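Local coordinates for protein predicted transcriptional regulator (Oenococcus oeni, PDB 3BY6) that probably binds DNA and regulates transcription as a member of the GntR family, through a winged helix-turn-helix domain, at residues Arg39-Gln44 with Lys54-Leu59; Val64-Pro69 with Phe74-Thr79. All blocks are in the same frame, centred on the assembly; numbering follows the deposited sequence.

The two contacts show how a small winged-helix domain can be fastened in successive steps along the chain. Running from the N terminus, helix 12-25 comes first, and after strand 34-35 contact 1 closes the turn between helices 38-45 and 49-61, the pair that makes the helix-turn-helix. Contact 2 then closes the hairpin of strands 65-68 and 72-75. The contacts neither nest nor cross, since the first closes before the second opens. They nevertheless touch: Leu59 O lies 2.9 Å from Val64 N, a probable hydrogen bond, and Ile65 packs on Tyr56 and Leu59, so the hairpin rests directly against helix 49-61.

Contact 1. Residues Arg39-Gln44 with Lys54-Leu59; sequences RETALQ and KAYKEL
Thr41 and Tyr56 meet hydroxyl to hydroxyl, and this one pair makes up the whole contact between Arg39-Gln44 and Lys54-Leu59. Thr41 OG1 lies 2.6 Å from Tyr56 OH, a short hydrogen bond. The angle is about 115° at OG1 and about 133° at OH. The side chains approach from opposite directions and span a gap of 9.9 Å between Thr41 CA and Tyr56 CA. Only 75 Å² is buried between the segments, yet both residues are buried in the assembly. Thr41 CB, which carries the hydroxyl, stands 3.5 Å from Tyr56 OH. On the threonine, OG1 sits beside the backbone N and anti to the carbonyl carbon (chi1 -64°), the rotation that aims it at the tyrosine.

The two helices, 38-45 and 49-61, form the helix-turn-helix of the GntR winged-helix fold, in which the second is, as in relatives, probably the recognition helix. The same helices also meet through Thr41 and Ala42, which touch Val52, and through Ala42 on Pro49, at the start of the second helix.

A second shell fixes the hydroxyls. Tyr56 OH is also hydrogen-bonded to Pro36 O, and Thr41 OG1 makes a weak bond to Ser37 O, so the phenol links helix 49-61 both to helix 38-45 and to the chain just before it. Ser37 N is in turn bonded by Glu40 OE1. A phenylalanine in place of Tyr56 would probably leave both Thr41 OG1 and Pro36 O without this partner. Ile65 of the neighbouring strand packs against Tyr56, while Ala55 and Leu59 turn to helix 12-25, touching Leu16 and Val17.

Contact 2. Residues Val64-Pro69 with Phe74-Thr79; sequences VIRTIP and FITGNT
Phe74 O is gripped twice by the facing strand: Arg66 N donates a hydrogen bond of 2.8 Å to it, and Ile65 CA makes a CA-H...O contact of 3.2 Å with it. Arg66 O accepts from Phe74 N at 2.9 Å, completing the antiparallel hydrogen-bonded pair, and Thr76 N reaches Val64 O at 3.0 Å just past the strand end. Ile65 and Ile75 are the adjoining non-hydrogen-bonded pair. Their side chains diverge at the root, but Ile65 CG2 still meets Ile75 CD1 at 3.8 Å; both also touch Leu35, on the side facing the helices. Arg66 and Phe74 occupy the other face, where Ile68 CG2 packs obliquely on Phe74 CE2.

Thr76 OG1, anti to the backbone N (chi1 -170°), accepts from Asn78 N and closes an ST turn; the same rotation lays CG2 3.3 Å from Val64 O. The Arg66 chain, bent at chi3, carries NH2 over to this turn, 3.5 Å from Thr76 OG1, without bonding there.

These strands are the wing hairpin of the winged helix. Backbone N-H...O bonds join them, so the fastening depends little on side-chain polarity, and the arginine adds proximity rather than a polar bond across this contact.

Contact 1. Residues Arg39-Gln44 with Lys54-Leu59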
loop_
_atom_site.group_PDB
_atom_site.type_symbol
_atom_site.label_atom_id
_atom_site.label_comp_id
_atom_site.label_asym_id
_atom_site.label_seq_id
_atom_site.Cartn_x
_atom_site.Cartn_y
_atom_site.Cartn_z
ATOM N N ARG D 39 -0.822 -27.258 -10.561
ATOM C CA ARG D 39 -1.138 -28.125 -9.432
ATOM C C ARG D 39 -0.099 -28.033 -8.315
ATOM O O ARG D 39 -0.446 -27.962 -7.152
ATOM C CB ARG D 39 -1.201 -29.546 -9.958
ATOM C CG ARG D 39 -1.971 -30.536 -9.145
ATOM C CD ARG D 39 -2.808 -31.376 -10.120
ATOM N NE ARG D 39 -3.117 -32.718 -9.635
ATOM C CZ ARG D 39 -4.132 -33.471 -10.077
ATOM N NH1 ARG D 39 -4.969 -33.012 -11.021
ATOM N NH2 ARG D 39 -4.319 -34.692 -9.560
ATOM N N GLU D 40 1.177 -28.013 -8.669
ATOM C CA GLU D 40 2.238 -27.844 -7.676
ATOM C C GLU D 40 2.307 -26.466 -7.052
ATOM O O GLU D 40 2.714 -26.327 -5.894
ATOM C CB GLU D 40 3.575 -28.125 -8.288
ATOM C CG GLU D 40 3.688 -29.546 -8.667
ATOM C CD GLU D 40 4.839 -29.790 -9.590
ATOM O OE1 GLU D 40 4.903 -29.138 -10.673
ATOM O OE2 GLU D 40 5.669 -30.643 -9.215
ATOM N N THR D 41 1.991 -25.435 -7.827
ATOM C CA THR D 41 1.910 -24.097 -7.250
ATOM C C THR D 41 0.672 -23.978 -6.322
ATOM O O THR D 41 0.770 -23.430 -5.242
ATOM C CB THR D 41 2.001 -23.012 -8.347
ATOM O OG1 THR D 41 3.302 -23.105 -8.952
ATOM C CG2 THR D 41 1.790 -21.588 -7.763
ATOM N N ALA D 42 -0.469 -24.508 -6.756
ATOM C CA ALA D 42 -1.655 -24.578 -5.941
ATOM C C ALA D 42 -1.400 -25.268 -4.564
ATOM O O ALA D 42 -1.913 -24.814 -3.536
ATOM C CB ALA D 42 -2.779 -25.252 -6.719
ATOM N N LEU D 43 -0.566 -26.304 -4.542
ATOM C CA LEU D 43 -0.157 -26.966 -3.307
ATOM C C LEU D 43 0.903 -26.205 -2.501
ATOM O O LEU D 43 0.902 -26.252 -1.280
ATOM C CB LEU D 43 0.382 -28.370 -3.624
ATOM C CG LEU D 43 0.892 -29.243 -2.478
ATOM C CD1 LEU D 43 -0.215 -29.500 -1.463
ATOM C CD2 LEU D 43 1.438 -30.541 -3.042
ATOM N N GLN D 44 1.824 -25.540 -3.162
ATOM C CA GLN D 44 2.775 -24.649 -2.482
ATOM C C GLN D 44 2.061 -23.471 -1.815
ATOM O O GLN D 44 2.311 -23.192 -0.656
ATOM C CB GLN D 44 3.815 -24.148 -3.483
ATOM C CG GLN D 44 4.805 -23.101 -2.999
ATOM C CD GLN D 44 5.651 -23.549 -1.844
ATOM O OE1 GLN D 44 6.310 -24.581 -1.907
ATOM N NE2 GLN D 44 5.637 -22.760 -0.750
ATOM N N LYS D 54 -5.225 -18.677 -13.493
ATOM C CA LYS D 54 -5.426 -17.271 -13.880
ATOM C C LYS D 54 -4.142 -16.464 -13.652
ATOM O O LYS D 54 -3.825 -15.582 -14.426
ATOM C CB LYS D 54 -6.609 -16.597 -13.148
ATOM C CG LYS D 54 -7.924 -17.366 -13.160
ATOM C CD LYS D 54 -9.199 -16.482 -12.987
ATOM C CE LYS D 54 -9.129 -15.469 -11.835
ATOM N NZ LYS D 54 -10.128 -14.334 -12.063
ATOM N N ALA D 55 -3.409 -16.774 -12.590
ATOM C CA ALA D 55 -2.169 -16.075 -12.303
ATOM C C ALA D 55 -1.135 -16.324 -13.399
ATOM O O ALA D 55 -0.483 -15.400 -13.872
ATOM C CB ALA D 55 -1.632 -16.518 -10.960
ATOM N N TYR D 56 -0.986 -17.593 -13.789
ATOM C CA TYR D 56 -0.044 -17.988 -14.833
ATOM C C TYR D 56 -0.357 -17.302 -16.153
ATOM O O TYR D 56 0.521 -16.761 -16.810
ATOM C CB TYR D 56 -0.061 -19.516 -14.983
ATOM C CG TYR D 56 0.862 -20.274 -14.028
ATOM C CD1 TYR D 56 1.455 -19.653 -12.913
ATOM C CD2 TYR D 56 1.126 -21.644 -14.235
ATOM C CE1 TYR D 56 2.289 -20.383 -12.040
ATOM C CE2 TYR D 56 1.973 -22.351 -13.397
ATOM C CZ TYR D 56 2.550 -21.726 -12.300
ATOM O OH TYR D 56 3.399 -22.456 -11.483
ATOM N N LYS D 57 -1.634 -17.307 -16.502
ATOM C CA LYS D 57 -2.130 -16.668 -17.704
ATOM C C LYS D 57 -1.794 -15.155 -17.769
ATOM O O LYS D 57 -1.427 -14.640 -18.830
ATOM C CB LYS D 57 -3.631 -16.927 -17.775
ATOM C CG LYS D 57 -4.355 -16.306 -18.951
ATOM C CD LYS D 57 -5.862 -16.576 -18.846
ATOM C CE LYS D 57 -6.640 -15.933 -19.993
ATOM N NZ LYS D 57 -6.476 -14.453 -19.980
ATOM N N GLU D 58 -1.896 -14.468 -16.628
ATOM C CA GLU D 58 -1.571 -13.031 -16.508
ATOM C C GLU D 58 -0.055 -12.762 -16.474
ATOM O O GLU D 58 0.441 -11.791 -17.062
ATOM C CB GLU D 58 -2.240 -12.455 -15.241
ATOM C CG GLU D 58 -1.935 -10.969 -14.912
ATOM C CD GLU D 58 -2.420 -9.982 -15.974
ATOM O OE1 GLU D 58 -3.416 -10.298 -16.652
ATOM O OE2 GLU D 58 -1.801 -8.899 -16.150
ATOM N N LEU D 59 0.683 -13.563 -15.722
ATOM C CA LEU D 59 2.139 -13.478 -15.754
ATOM C C LEU D 59 2.612 -13.608 -17.220
ATOM O O LEU D 59 3.560 -12.963 -17.617
ATOM C CB LEU D 59 2.789 -14.603 -14.918
ATOM C CG LEU D 59 3.384 -14.408 -13.503
ATOM C CD1 LEU D 59 3.642 -12.968 -13.094
ATOM C CD2 LEU D 59 2.568 -15.121 -12.490
#

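Contact 2. Residues Val64-Pro69 with Phe74-Thr79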
loop_
_atom_site.group_PDB
_atom_site.type_symbol
_atom_site.label_atom_id
_atom_site.label_comp_id
_atom_site.label_asym_id
_atom_site.label_seq_id
_atom_site.Cartn_x
_atom_site.Cartn_y
_atom_site.Cartn_z
ATOM N N VAL D 64 6.244 -12.177 -18.186
ATOM C CA VAL D 64 7.083 -12.546 -17.034
ATOM C C VAL D 64 7.418 -14.040 -17.090
ATOM O O VAL D 64 8.468 -14.454 -16.626
ATOM C CB VAL D 64 6.421 -12.155 -15.689
ATOM C CG1 VAL D 64 7.298 -12.551 -14.536
ATOM C CG2 VAL D 64 6.150 -10.638 -15.626
ATOM N N ILE D 65 6.516 -14.833 -17.662
ATOM C CA ILE D 65 6.727 -16.260 -17.846
ATOM C C ILE D 65 6.176 -16.655 -19.215
ATOM O O ILE D 65 5.334 -15.959 -19.757
ATOM C CB ILE D 65 6.054 -17.162 -16.729
ATOM C CG1 ILE D 65 4.547 -17.323 -16.980
ATOM C CG2 ILE D 65 6.375 -16.646 -15.324
ATOM C CD1 ILE D 65 3.798 -18.091 -15.896
ATOM N N ARG D 66 6.636 -17.808 -19.701
ATOM C CA ARG D 66 6.400 -18.336 -21.056
ATOM C C ARG D 66 6.010 -19.818 -20.893
ATOM O O ARG D 66 6.690 -20.563 -20.199
ATOM C CB ARG D 66 7.705 -18.208 -21.881
ATOM C CG ARG D 66 7.514 -17.912 -23.381
ATOM C CD ARG D 66 8.879 -17.939 -24.230
ATOM N NE ARG D 66 9.991 -17.125 -23.661
ATOM C CZ ARG D 66 10.343 -15.878 -24.030
ATOM N NH1 ARG D 66 9.689 -15.241 -24.993
ATOM N NH2 ARG D 66 11.375 -15.264 -23.432
ATOM N N THR D 67 4.896 -20.226 -21.492
ATOM C CA THR D 67 4.474 -21.634 -21.491
ATOM C C THR D 67 4.761 -22.285 -22.839
ATOM O O THR D 67 4.001 -22.086 -23.795
ATOM C CB THR D 67 2.974 -21.794 -21.153
ATOM O OG1 THR D 67 2.836 -22.552 -19.936
ATOM C CG2 THR D 67 2.235 -22.549 -22.259
ATOM N N ILE D 68 5.842 -23.070 -22.908
ATOM C CA ILE D 68 6.298 -23.652 -24.171
ATOM C C ILE D 68 5.802 -25.120 -24.316
ATOM O O ILE D 68 6.288 -26.013 -23.600
ATOM C CB ILE D 68 7.851 -23.465 -24.343
ATOM C CG1 ILE D 68 8.195 -23.073 -25.806
ATOM C CG2 ILE D 68 8.640 -24.671 -23.843
ATOM C CD1 ILE D 68 7.648 -21.659 -26.279
ATOM N N PRO D 69 4.811 -25.363 -25.231
ATOM C CA PRO D 69 3.950 -26.577 -25.208
ATOM C C PRO D 69 4.683 -27.900 -25.079
ATOM O O PRO D 69 5.732 -28.079 -25.697
ATOM C CB PRO D 69 3.224 -26.520 -26.557
ATOM C CG PRO D 69 3.129 -25.058 -26.854
ATOM C CD PRO D 69 4.442 -24.479 -26.364
ATOM N N PHE D 74 8.034 -21.474 -17.850
ATOM C CA PHE D 74 9.391 -21.029 -17.542
ATOM C C PHE D 74 9.356 -19.551 -17.309
ATOM O O PHE D 74 8.602 -18.853 -17.948
ATOM C CB PHE D 74 10.333 -21.311 -18.738
ATOM C CG PHE D 74 10.566 -22.758 -18.997
ATOM C CD1 PHE D 74 11.606 -23.411 -18.400
ATOM C CD2 PHE D 74 9.726 -23.470 -19.835
ATOM C CE1 PHE D 74 11.822 -24.744 -18.637
ATOM C CE2 PHE D 74 9.933 -24.807 -20.062
ATOM C CZ PHE D 74 10.982 -25.437 -19.463
ATOM N N ILE D 75 10.182 -19.078 -16.392
ATOM C CA ILE D 75 10.460 -17.646 -16.272
ATOM C C ILE D 75 11.022 -17.148 -17.617
ATOM O O ILE D 75 11.799 -17.847 -18.252
ATOM C CB ILE D 75 11.463 -17.343 -15.143
ATOM C CG1 ILE D 75 10.997 -17.979 -13.809
ATOM C CG2 ILE D 75 11.672 -15.833 -14.992
ATOM C CD1 ILE D 75 9.469 -17.812 -13.495
ATOM N N THR D 76 10.585 -15.959 -18.046
ATOM C CA THR D 76 11.118 -15.275 -19.230
ATOM C C THR D 76 12.669 -15.242 -19.236
ATOM O O THR D 76 13.326 -15.307 -18.191
ATOM C CB THR D 76 10.536 -13.816 -19.309
ATOM O OG1 THR D 76 10.859 -13.214 -20.591
ATOM C CG2 THR D 76 11.059 -12.967 -18.139
ATOM N N GLY D 77 13.248 -15.168 -20.421
ATOM C CA GLY D 77 14.644 -14.781 -20.588
ATOM C C GLY D 77 14.849 -13.296 -20.391
ATOM O O GLY D 77 15.965 -12.854 -20.136
ATOM N N ASN D 78 13.758 -12.538 -20.464
ATOM C CA ASN D 78 13.773 -11.062 -20.342
ATOM C C ASN D 78 13.604 -10.527 -18.933
ATOM O O ASN D 78 12.766 -9.644 -18.660
ATOM C CB ASN D 78 12.691 -10.458 -21.252
ATOM C CG ASN D 78 12.790 -10.943 -22.687
ATOM O OD1 ASN D 78 13.890 -10.966 -23.280
ATOM N ND2 ASN D 78 11.634 -11.330 -23.271
ATOM N N THR D 79 14.413 -11.031 -18.010
ATOM C CA THR D 79 14.249 -10.659 -16.612
ATOM C C THR D 79 14.757 -9.237 -16.274
ATOM O O THR D 79 14.313 -8.662 -15.286
ATOM C CB THR D 79 14.995 -11.647 -15.704
ATOM O OG1 THR D 79 16.375 -11.663 -16.110
ATOM C CG2 THR D 79 14.352 -13.050 -15.811
#